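Local coordinates for protein GDSL-like Lipase (Parabacteroides distasonis, PDB 3P94) that probably acts as a serine esterase or lipase of the GDSL (SGNH hydrolase) family, with lysophospholipase activity suggested for it, at residues A[6-16]-A[51-61]; A[83-91]-A[128-139]. All coordinates share one frame; numbering follows the deposited sequence.

In the fold
Both segments of contact 1 precede those of contact 2 in the sequence. Their centres lie about 20 Å apart. Contact 1 ties the N-terminal residues 6-16 to the end of strand 49-53, an outermost strand of the parallel five-stranded sheet, and to the start of helix 59-71. Contact 2 joins the turn of helix 84-87, which follows strand 75-81, to the loop leading into helix 137-153. Segments 51-61 and 83-91 touch directly. Thr59 OG1 and Asp86 OD2 are 2.7 Å apart, and Gln57 O and Asn85 ND2 are 2.9 Å apart. These two loops follow strands of a flavodoxin-like SGNH fold, and in relatives they help to form the oxyanion hole.

Contact 1 of 2, residues A[6-16]-A[51-61]; sequences WAQFGRYAEAN and DRGISGQTTSE
The Tyr12 ring is sandwiched. Arg11 CG lies over one face and Arg52 CD over the other, with CD 3.6 Å from the ring centroid. The Arg52 guanidinium continues this second layer as an offset stack, with planes 11° apart. At the ring edge the phenol OH donates to Gly53 O at 2.7 Å, and water 3 links it to Asp51 OD2. Asn16 OD1 takes two bonds side-on from Arg52, from NE and NH2, each 2.8 Å long. Arg52 NH1 turns back to Asp51 O, so the guanidinium is held at three nitrogens. A bend at chi2 (-65°) brings the group over the tyrosine.

Segment 51-61 carries a sequence matching block II of SGNH hydrolases. Its glycine, probably Gly56, helps form the oxyanion hole in relatives. Gln57 NE2 secures this loop to the N-terminal segment. It donates to Ala7 O at 2.9 Å and to Gln8 OE1 at 3.1 Å, from above both carbonyl planes. Its OE1 accepts from Arg65. Waters 1 and 2 bridge the Gln8 amide to Ser55 O.

Glu61 CG sits over the six-membered ring of Trp6, 3.6 Å from its centroid. Trp6 NE1 bonds to Asn91. Glu61 OE1 closes a capping box with Thr58, accepting from its N and OG1 on opposite faces of the carboxylate.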
loop_
_atom_site.group_PDB
_atom_site.type_symbol
_atom_site.label_atom_id
_atom_site.label_comp_id
_atom_site.label_asym_id
_atom_site.label_seq_id
_atom_site.Cartn_x
_atom_site.Cartn_y
_atom_site.Cartn_z
ATOM N N TRP A 6 2.160 14.239 -12.625
ATOM C CA TRP A 6 1.099 13.245 -12.435
ATOM C C TRP A 6 1.490 12.102 -11.477
ATOM O O TRP A 6 0.741 11.805 -10.548
ATOM C CB TRP A 6 0.619 12.686 -13.794
ATOM C CG TRP A 6 -0.379 11.577 -13.680
ATOM C CD1 TRP A 6 -1.725 11.687 -13.483
ATOM C CD2 TRP A 6 -0.086 10.176 -13.693
ATOM N NE1 TRP A 6 -2.288 10.435 -13.349
ATOM C CE2 TRP A 6 -1.302 9.490 -13.480
ATOM C CE3 TRP A 6 1.098 9.436 -13.848
ATOM C CZ2 TRP A 6 -1.376 8.093 -13.465
ATOM C CZ3 TRP A 6 1.029 8.052 -13.823
ATOM C CH2 TRP A 6 -0.196 7.393 -13.622
ATOM N N ALA A 7 2.656 11.480 -11.686
ATOM C CA ALA A 7 3.107 10.350 -10.871
ATOM C C ALA A 7 3.751 10.802 -9.549
ATOM O O ALA A 7 4.054 9.968 -8.697
ATOM C CB ALA A 7 4.101 9.533 -11.673
ATOM N N GLN A 8 3.930 12.123 -9.385
ATOM C CA GLN A 8 4.528 12.781 -8.202
ATOM C C GLN A 8 5.950 12.236 -7.929
ATOM O O GLN A 8 6.278 11.842 -6.811
ATOM C CB GLN A 8 3.622 12.662 -6.969
ATOM C CG GLN A 8 2.365 13.494 -7.131
ATOM C CD GLN A 8 1.310 13.143 -6.121
ATOM O OE1 GLN A 8 0.536 12.185 -6.279
ATOM N NE2 GLN A 8 1.195 13.973 -5.104
ATOM N N PHE A 9 6.793 12.241 -8.979
ATOM C CA PHE A 9 8.207 11.836 -8.893
ATOM C C PHE A 9 8.985 12.831 -8.008
ATOM O O PHE A 9 9.970 12.457 -7.370
ATOM C CB PHE A 9 8.838 11.804 -10.298
ATOM C CG PHE A 9 8.532 10.606 -11.165
ATOM C CD1 PHE A 9 9.161 9.393 -10.942
ATOM C CD2 PHE A 9 7.694 10.719 -12.271
ATOM C CE1 PHE A 9 8.943 8.305 -11.794
ATOM C CE2 PHE A 9 7.464 9.625 -13.118
ATOM C CZ PHE A 9 8.085 8.425 -12.871
ATOM N N GLY A 10 8.517 14.080 -7.996
ATOM C CA GLY A 10 9.087 15.178 -7.221
ATOM C C GLY A 10 8.943 15.051 -5.716
ATOM O O GLY A 10 9.706 15.671 -4.980
ATOM N N ARG A 11 7.980 14.242 -5.234
ATOM C CA ARG A 11 7.769 14.067 -3.795
ATOM C C ARG A 11 9.002 13.452 -3.098
ATOM O O ARG A 11 9.427 13.972 -2.056
ATOM C CB ARG A 11 6.513 13.224 -3.519
ATOM C CG ARG A 11 6.309 12.801 -2.037
ATOM C CD ARG A 11 5.841 13.921 -1.104
ATOM N NE ARG A 11 5.818 13.470 0.287
ATOM C CZ ARG A 11 4.787 12.854 0.859
ATOM N NH1 ARG A 11 3.667 12.647 0.177
ATOM N NH2 ARG A 11 4.860 12.462 2.122
ATOM N N TYR A 12 9.579 12.375 -3.661
ATOM C CA TYR A 12 10.726 11.723 -3.015
ATOM C C TYR A 12 12.028 11.743 -3.822
ATOM O O TYR A 12 13.003 11.124 -3.382
ATOM C CB TYR A 12 10.378 10.273 -2.697
ATOM C CG TYR A 12 9.306 10.130 -1.635
ATOM C CD1 TYR A 12 9.555 10.498 -0.314
ATOM C CD2 TYR A 12 8.078 9.552 -1.933
ATOM C CE1 TYR A 12 8.593 10.330 0.675
ATOM C CE2 TYR A 12 7.114 9.362 -0.949
ATOM C CZ TYR A 12 7.369 9.768 0.349
ATOM O OH TYR A 12 6.430 9.585 1.321
ATOM N N ALA A 13 12.069 12.448 -4.974
ATOM C CA ALA A 13 13.274 12.510 -5.816
ATOM C C ALA A 13 14.530 12.906 -4.996
ATOM O O ALA A 13 15.561 12.251 -5.107
ATOM C CB ALA A 13 13.066 13.490 -6.961
ATOM N N GLU A 14 14.410 13.933 -4.132
ATOM C CA GLU A 14 15.505 14.426 -3.299
ATOM C C GLU A 14 15.834 13.459 -2.168
ATOM O O GLU A 14 17.014 13.172 -1.943
ATOM C CB GLU A 14 15.193 15.832 -2.750
ATOM C CG GLU A 14 15.309 16.927 -3.796
ATOM C CD GLU A 14 16.650 17.032 -4.504
ATOM O OE1 GLU A 14 17.702 16.942 -3.832
ATOM O OE2 GLU A 14 16.642 17.197 -5.744
ATOM N N ALA A 15 14.803 12.954 -1.466
ATOM C CA ALA A 15 14.945 11.995 -0.371
ATOM C C ALA A 15 15.682 10.722 -0.819
ATOM O O ALA A 15 16.501 10.205 -0.061
ATOM C CB ALA A 15 13.586 11.636 0.179
ATOM N N ASN A 16 15.421 10.243 -2.053
ATOM C CA ASN A 16 16.050 9.048 -2.633
ATOM C C ASN A 16 17.578 9.172 -2.738
ATOM O O ASN A 16 18.275 8.165 -2.613
ATOM C CB ASN A 16 15.466 8.760 -4.011
ATOM C CG ASN A 16 14.044 8.232 -3.982
ATOM O OD1 ASN A 16 13.549 7.721 -2.974
ATOM N ND2 ASN A 16 13.343 8.350 -5.088
ATOM N N ASP A 51 9.933 4.847 3.826
ATOM C CA ASP A 51 8.534 5.237 3.637
ATOM C C ASP A 51 8.375 5.946 2.288
ATOM O O ASP A 51 8.951 7.010 2.067
ATOM C CB ASP A 51 8.088 6.129 4.823
ATOM C CG ASP A 51 6.759 6.862 4.689
ATOM O OD1 ASP A 51 5.919 6.442 3.833
ATOM O OD2 ASP A 51 6.534 7.827 5.465
ATOM N N ARG A 52 7.608 5.339 1.383
ATOM C CA ARG A 52 7.371 5.911 0.061
ATOM C C ARG A 52 5.863 5.995 -0.247
ATOM O O ARG A 52 5.451 5.898 -1.404
ATOM C CB ARG A 52 8.154 5.136 -1.028
ATOM C CG ARG A 52 9.689 5.359 -0.992
ATOM C CD ARG A 52 10.049 6.816 -1.301
ATOM N NE ARG A 52 11.477 7.124 -1.222
ATOM C CZ ARG A 52 12.080 7.619 -0.146
ATOM N NH1 ARG A 52 11.399 7.831 0.970
ATOM N NH2 ARG A 52 13.375 7.893 -0.174
ATOM N N GLY A 53 5.062 6.249 0.792
ATOM C CA GLY A 53 3.622 6.439 0.641
ATOM C C GLY A 53 3.304 7.836 0.138
ATOM O O GLY A 53 3.979 8.788 0.528
ATOM N N ILE A 54 2.329 7.973 -0.772
ATOM C CA ILE A 54 1.909 9.293 -1.288
ATOM C C ILE A 54 0.388 9.375 -1.272
ATOM O O ILE A 54 -0.281 8.611 -1.986
ATOM C CB ILE A 54 2.473 9.651 -2.693
ATOM C CG1 ILE A 54 4.015 9.765 -2.674
ATOM C CG2 ILE A 54 1.867 10.999 -3.175
ATOM C CD1 ILE A 54 4.681 10.127 -4.029
ATOM N N SER A 55 -0.152 10.340 -0.492
ATOM C CA SER A 55 -1.588 10.561 -0.370
ATOM C C SER A 55 -2.300 10.657 -1.723
ATOM O O SER A 55 -1.787 11.293 -2.636
ATOM C CB SER A 55 -1.864 11.830 0.423
ATOM O OG SER A 55 -1.444 11.652 1.764
ATOM N N GLY A 56 -3.470 10.013 -1.806
ATOM C CA GLY A 56 -4.356 10.029 -2.966
ATOM C C GLY A 56 -3.975 9.208 -4.181
ATOM O O GLY A 56 -4.750 9.153 -5.142
ATOM N N GLN A 57 -2.804 8.558 -4.160
ATOM C CA GLN A 57 -2.331 7.801 -5.317
ATOM C C GLN A 57 -3.084 6.491 -5.534
ATOM O O GLN A 57 -3.501 5.833 -4.578
ATOM C CB GLN A 57 -0.832 7.512 -5.210
ATOM C CG GLN A 57 0.015 8.756 -5.455
ATOM C CD GLN A 57 1.321 8.462 -6.152
ATOM O OE1 GLN A 57 1.876 7.364 -6.058
ATOM N NE2 GLN A 57 1.829 9.442 -6.899
ATOM N N THR A 58 -3.237 6.128 -6.806
ATOM C CA THR A 58 -3.846 4.871 -7.221
ATOM C C THR A 58 -2.707 3.942 -7.659
ATOM O O THR A 58 -1.546 4.372 -7.717
ATOM C CB THR A 58 -4.901 5.070 -8.326
ATOM O OG1 THR A 58 -4.269 5.251 -9.599
ATOM C CG2 THR A 58 -5.906 6.174 -8.021
ATOM N N THR A 59 -3.039 2.690 -8.011
ATOM C CA THR A 59 -2.034 1.710 -8.473
ATOM C C THR A 59 -1.359 2.182 -9.779
ATOM O O THR A 59 -0.233 1.768 -10.041
ATOM C CB THR A 59 -2.664 0.333 -8.645
ATOM O OG1 THR A 59 -3.706 0.412 -9.609
ATOM C CG2 THR A 59 -3.175 -0.265 -7.319
ATOM N N SER A 60 -2.043 3.052 -10.586
ATOM C CA SER A 60 -1.489 3.561 -11.845
ATOM C C SER A 60 -0.265 4.464 -11.592
ATOM O O SER A 60 0.781 4.216 -12.189
ATOM C CB SER A 60 -2.551 4.291 -12.657
ATOM O OG SER A 60 -3.473 3.359 -13.196
ATOM N N GLU A 61 -0.369 5.470 -10.689
ATOM C CA GLU A 61 0.771 6.353 -10.371
ATOM C C GLU A 61 1.882 5.549 -9.739
ATOM O O GLU A 61 3.057 5.767 -10.020
ATOM C CB GLU A 61 0.382 7.511 -9.437
ATOM C CG GLU A 61 -0.591 8.504 -10.058
ATOM C CD GLU A 61 -2.041 8.293 -9.660
ATOM O OE1 GLU A 61 -2.408 7.159 -9.268
ATOM O OE2 GLU A 61 -2.805 9.281 -9.703
HETATM O O HOH W 1 -0.439 13.818 -2.766
HETATM O O HOH W 2 -2.004 11.719 -5.394
HETATM O O HOH W 3 6.284 10.164 4.017
#

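Contact 2 of 2, residues A[83-91]-A[128-139]; sequences GINDIAHNN and FPWRPGMQPADK
Phe128 packs against the side and the C-terminal end of helix 84-87 and meets Ala88, Ile84 and Ile87. With chi1 at -55°, CG stands anti to the carbonyl carbon, which lays the ring along these three residues. CB may lie over the Trp130 ring, but that side chain has two conformers and the contact is doubtful. CG lies 4.2 Å from Ala88 CB. Along one side of the ring, CD2 and CE2 continue against Ala88, with CE2 3.6 Å from its CB. That methyl stands over the ring face in a CH-pi contact, and Pro136 CG covers the opposite face. On the other side CE1 touches Ile84 CG1 at 3.6 Å. At the tip, Phe128 CZ meets Ile84 CD1 at the ring edge. Phe128 CZ also lies 4.0 Å from Ile87 CG2, again at the edge. Ile87 CG2 also packs on Pro136 CB.

The helix ends in a Schellman motif at His89, whose ND1 donates to Asp86 O. Arg131 bonds to the backbone and a side chain just beyond this end. Its NE donates to Ala88 O at 2.8 Å, nearly along the C=O axis. Its NH2 reaches Asn90 OD1 at 2.8 Å, from above the amide plane. The Asn90 amide and the guanidinium stand almost perpendicular. Met134, a selenomethionine, places CE 3.9 Å from His89 CD2.

Segment 83-91 matches block III (Gly-x-Asn-Asp) of SGNH hydrolases, whose asparagine, probably Asn85 here, serves the oxyanion hole in relatives. Here Asn85 ND2 donates to Gln57 O. The segment follows strand 75-81. Ile84 and Ile87 also pack on Val140 of helix 137-153, and Ile87 touches Leu96 of helix 96-112.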
loop_
_atom_site.group_PDB
_atom_site.type_symbol
_atom_site.label_atom_id
_atom_site.label_comp_id
_atom_site.label_asym_id
_atom_site.label_seq_id
_atom_site.Cartn_x
_atom_site.Cartn_y
_atom_site.Cartn_z
ATOM N N GLY A 83 -4.672 0.241 -3.870
ATOM C CA GLY A 83 -5.924 -0.127 -4.517
ATOM C C GLY A 83 -7.159 0.610 -4.045
ATOM O O GLY A 83 -8.121 0.715 -4.813
ATOM N N ILE A 84 -7.167 1.116 -2.789
ATOM C CA ILE A 84 -8.352 1.802 -2.267
ATOM C C ILE A 84 -8.674 3.081 -3.067
ATOM O O ILE A 84 -9.851 3.353 -3.309
ATOM C CB ILE A 84 -8.304 2.071 -0.728
ATOM C CG1 ILE A 84 -9.708 2.374 -0.170
ATOM C CG2 ILE A 84 -7.343 3.207 -0.348
ATOM C CD1 ILE A 84 -10.744 1.272 -0.304
ATOM N N ASN A 85 -7.654 3.844 -3.497
ATOM C CA ASN A 85 -7.931 5.079 -4.248
ATOM C C ASN A 85 -8.386 4.762 -5.683
ATOM O O ASN A 85 -9.105 5.562 -6.269
ATOM C CB ASN A 85 -6.757 6.033 -4.212
ATOM C CG ASN A 85 -6.517 6.555 -2.812
ATOM O OD1 ASN A 85 -7.434 6.950 -2.081
ATOM N ND2 ASN A 85 -5.287 6.545 -2.396
ATOM N N ASP A 86 -8.045 3.567 -6.203
ATOM C CA ASP A 86 -8.554 3.094 -7.502
ATOM C C ASP A 86 -10.053 2.801 -7.378
ATOM O O ASP A 86 -10.816 3.106 -8.291
ATOM C CB ASP A 86 -7.838 1.810 -7.936
ATOM C CG ASP A 86 -6.357 1.930 -8.171
ATOM O OD1 ASP A 86 -5.608 2.064 -7.173
ATOM O OD2 ASP A 86 -5.938 1.867 -9.353
ATOM N N ILE A 87 -10.464 2.209 -6.233
ATOM C CA ILE A 87 -11.874 1.889 -5.928
ATOM C C ILE A 87 -12.651 3.218 -5.770
ATOM O O ILE A 87 -13.800 3.315 -6.205
ATOM C CB ILE A 87 -11.989 0.935 -4.685
ATOM C CG1 ILE A 87 -11.352 -0.447 -5.012
ATOM C CG2 ILE A 87 -13.462 0.750 -4.229
ATOM C CD1 ILE A 87 -11.161 -1.427 -3.820
ATOM N N ALA A 88 -11.988 4.256 -5.239
ATOM C CA ALA A 88 -12.590 5.590 -5.089
ATOM C C ALA A 88 -12.552 6.404 -6.413
ATOM O O ALA A 88 -13.101 7.513 -6.461
ATOM C CB ALA A 88 -11.882 6.352 -3.984
ATOM N N HIS A 89 -11.915 5.850 -7.473
ATOM C CA HIS A 89 -11.739 6.459 -8.802
ATOM C C HIS A 89 -10.965 7.790 -8.730
ATOM O O HIS A 89 -11.309 8.738 -9.448
ATOM C CB HIS A 89 -13.079 6.683 -9.527
ATOM C CG HIS A 89 -13.854 5.455 -9.881
ATOM N ND1 HIS A 89 -13.324 4.171 -9.782
ATOM C CD2 HIS A 89 -15.120 5.370 -10.324
ATOM C CE1 HIS A 89 -14.298 3.359 -10.154
ATOM N NE2 HIS A 89 -15.394 4.036 -10.468
ATOM N N ASN A 90 -9.909 7.857 -7.893
ATOM C CA ASN A 90 -9.096 9.079 -7.764
ATOM C C ASN A 90 -8.433 9.473 -9.088
ATOM O O ASN A 90 -8.257 10.662 -9.345
ATOM C CB ASN A 90 -8.027 8.924 -6.683
ATOM C CG ASN A 90 -8.531 9.154 -5.284
ATOM O OD1 ASN A 90 -9.726 9.087 -5.006
ATOM N ND2 ASN A 90 -7.620 9.401 -4.369
ATOM N N ASN A 91 -8.053 8.479 -9.911
ATOM C CA ASN A 91 -7.436 8.732 -11.211
ATOM C C ASN A 91 -8.439 8.398 -12.334
ATOM O O ASN A 91 -8.053 8.032 -13.450
ATOM C CB ASN A 91 -6.114 7.944 -11.372
ATOM C CG ASN A 91 -5.312 8.401 -12.570
ATOM O OD1 ASN A 91 -5.077 9.589 -12.766
ATOM N ND2 ASN A 91 -4.969 7.483 -13.454
ATOM N N PHE A 128 -16.574 6.264 1.388
ATOM C CA PHE A 128 -15.574 7.314 1.213
ATOM C C PHE A 128 -16.238 8.652 1.491
ATOM O O PHE A 128 -17.065 9.078 0.688
ATOM C CB PHE A 128 -14.974 7.290 -0.202
ATOM C CG PHE A 128 -14.378 5.989 -0.644
ATOM C CD1 PHE A 128 -13.336 5.420 0.059
ATOM C CD2 PHE A 128 -14.810 5.375 -1.810
ATOM C CE1 PHE A 128 -12.771 4.233 -0.363
ATOM C CE2 PHE A 128 -14.239 4.192 -2.242
ATOM C CZ PHE A 128 -13.207 3.636 -1.525
ATOM N N PRO A 129 -15.976 9.319 2.628
ATOM C CA PRO A 129 -16.657 10.602 2.888
ATOM C C PRO A 129 -16.429 11.642 1.774
ATOM O O PRO A 129 -17.331 12.424 1.481
ATOM C CB PRO A 129 -16.048 11.058 4.216
ATOM C CG PRO A 129 -15.561 9.789 4.868
ATOM C CD PRO A 129 -15.054 8.962 3.728
ATOM N N TRP A 130 -15.226 11.593 1.145
ATOM C CA TRP A 130 -14.772 12.474 0.060
ATOM C C TRP A 130 -15.364 12.063 -1.309
ATOM O O TRP A 130 -15.357 12.873 -2.240
ATOM C CB TRP A 130 -13.224 12.534 -0.000
ATOM C CG TRP A 130 -12.530 11.347 -0.612
ATOM C CD1 TRP A 130 -12.179 11.185 -1.921
ATOM C CD2 TRP A 130 -12.032 10.191 0.080
ATOM N NE1 TRP A 130 -11.538 9.980 -2.097
ATOM C CE2 TRP A 130 -11.428 9.352 -0.882
ATOM C CE3 TRP A 130 -12.058 9.773 1.422
ATOM C CZ2 TRP A 130 -10.856 8.118 -0.547
ATOM C CZ3 TRP A 130 -11.482 8.557 1.756
ATOM C CH2 TRP A 130 -10.887 7.745 0.780
ATOM N N ARG A 131 -15.862 10.810 -1.441
ATOM C CA ARG A 131 -16.479 10.288 -2.674
ATOM C C ARG A 131 -17.707 9.417 -2.278
ATOM O O ARG A 131 -17.631 8.188 -2.312
ATOM C CB ARG A 131 -15.446 9.514 -3.516
ATOM C CG ARG A 131 -15.859 9.314 -4.982
ATOM C CD ARG A 131 -15.202 10.306 -5.932
ATOM N NE ARG A 131 -13.746 10.161 -5.939
ATOM C CZ ARG A 131 -12.889 11.153 -6.153
ATOM N NH1 ARG A 131 -13.330 12.382 -6.394
ATOM N NH2 ARG A 131 -11.584 10.928 -6.122
ATOM N N PRO A 132 -18.816 10.036 -1.810
ATOM C CA PRO A 132 -19.965 9.242 -1.324
ATOM C C PRO A 132 -20.660 8.346 -2.358
ATOM O O PRO A 132 -20.588 8.593 -3.562
ATOM C CB PRO A 132 -20.939 10.316 -0.821
ATOM C CG PRO A 132 -20.552 11.553 -1.547
ATOM C CD PRO A 132 -19.067 11.484 -1.651
ATOM N N GLY A 133 -21.342 7.322 -1.846
ATOM C CA GLY A 133 -22.138 6.353 -2.601
ATOM C C GLY A 133 -21.386 5.406 -3.509
ATOM O O GLY A 133 -21.964 4.913 -4.476
HETATM N N MSE A 134 -20.107 5.152 -3.269
HETATM C CA MSE A 134 -19.319 4.194 -4.078
HETATM C C MSE A 134 -19.358 2.736 -3.613
HETATM O O MSE A 134 -18.789 1.918 -4.277
HETATM C CB MSE A 134 -17.845 4.593 -4.187
HETATM C CG MSE A 134 -17.664 6.044 -4.422
HETATM SE SE MSE A 134 -16.569 6.397 -5.913
HETATM C CE MSE A 134 -17.416 5.404 -7.174
ATOM N N GLN A 135 -19.984 2.478 -2.477
ATOM C CA GLN A 135 -20.134 1.135 -1.901
ATOM C C GLN A 135 -18.814 0.295 -2.010
ATOM O O GLN A 135 -18.778 -0.740 -2.678
ATOM C CB GLN A 135 -21.320 0.419 -2.560
ATOM C CG GLN A 135 -22.604 1.234 -2.427
ATOM C CD GLN A 135 -23.819 0.404 -2.652
ATOM O OE1 GLN A 135 -24.359 0.344 -3.759
ATOM N NE2 GLN A 135 -24.304 -0.224 -1.597
ATOM N N PRO A 136 -17.714 0.744 -1.365
ATOM C CA PRO A 136 -16.429 0.040 -1.545
ATOM C C PRO A 136 -16.235 -1.305 -0.839
ATOM O O PRO A 136 -15.331 -2.037 -1.258
ATOM C CB PRO A 136 -15.414 1.019 -0.960
ATOM C CG PRO A 136 -16.186 1.816 0.043
ATOM C CD PRO A 136 -17.541 1.979 -0.567
ATOM N N ALA A 137 -17.017 -1.618 0.231
ATOM C CA ALA A 137 -16.825 -2.811 1.080
ATOM C C ALA A 137 -16.587 -4.119 0.307
ATOM O O ALA A 137 -15.575 -4.778 0.552
ATOM C CB ALA A 137 -17.981 -2.985 2.049
ATOM N N ASP A 138 -17.489 -4.488 -0.610
ATOM C CA ASP A 138 -17.380 -5.752 -1.355
ATOM C C ASP A 138 -16.323 -5.701 -2.445
ATOM O O ASP A 138 -15.802 -6.755 -2.818
ATOM C CB ASP A 138 -18.730 -6.147 -1.963
ATOM C CG ASP A 138 -19.797 -6.505 -0.947
ATOM O OD1 ASP A 138 -19.437 -6.830 0.214
ATOM O OD2 ASP A 138 -20.981 -6.526 -1.324
ATOM N N LYS A 139 -16.004 -4.491 -2.954
ATOM C CA LYS A 139 -14.966 -4.281 -3.978
ATOM C C LYS A 139 -13.603 -4.557 -3.354
ATOM O O LYS A 139 -12.780 -5.253 -3.955
ATOM C CB LYS A 139 -15.050 -2.859 -4.566
ATOM C CG LYS A 139 -16.334 -2.637 -5.364
ATOM C CD LYS A 139 -16.616 -1.173 -5.638
ATOM C CE LYS A 139 -17.940 -0.967 -6.331
ATOM N NZ LYS A 139 -19.083 -1.051 -5.383
#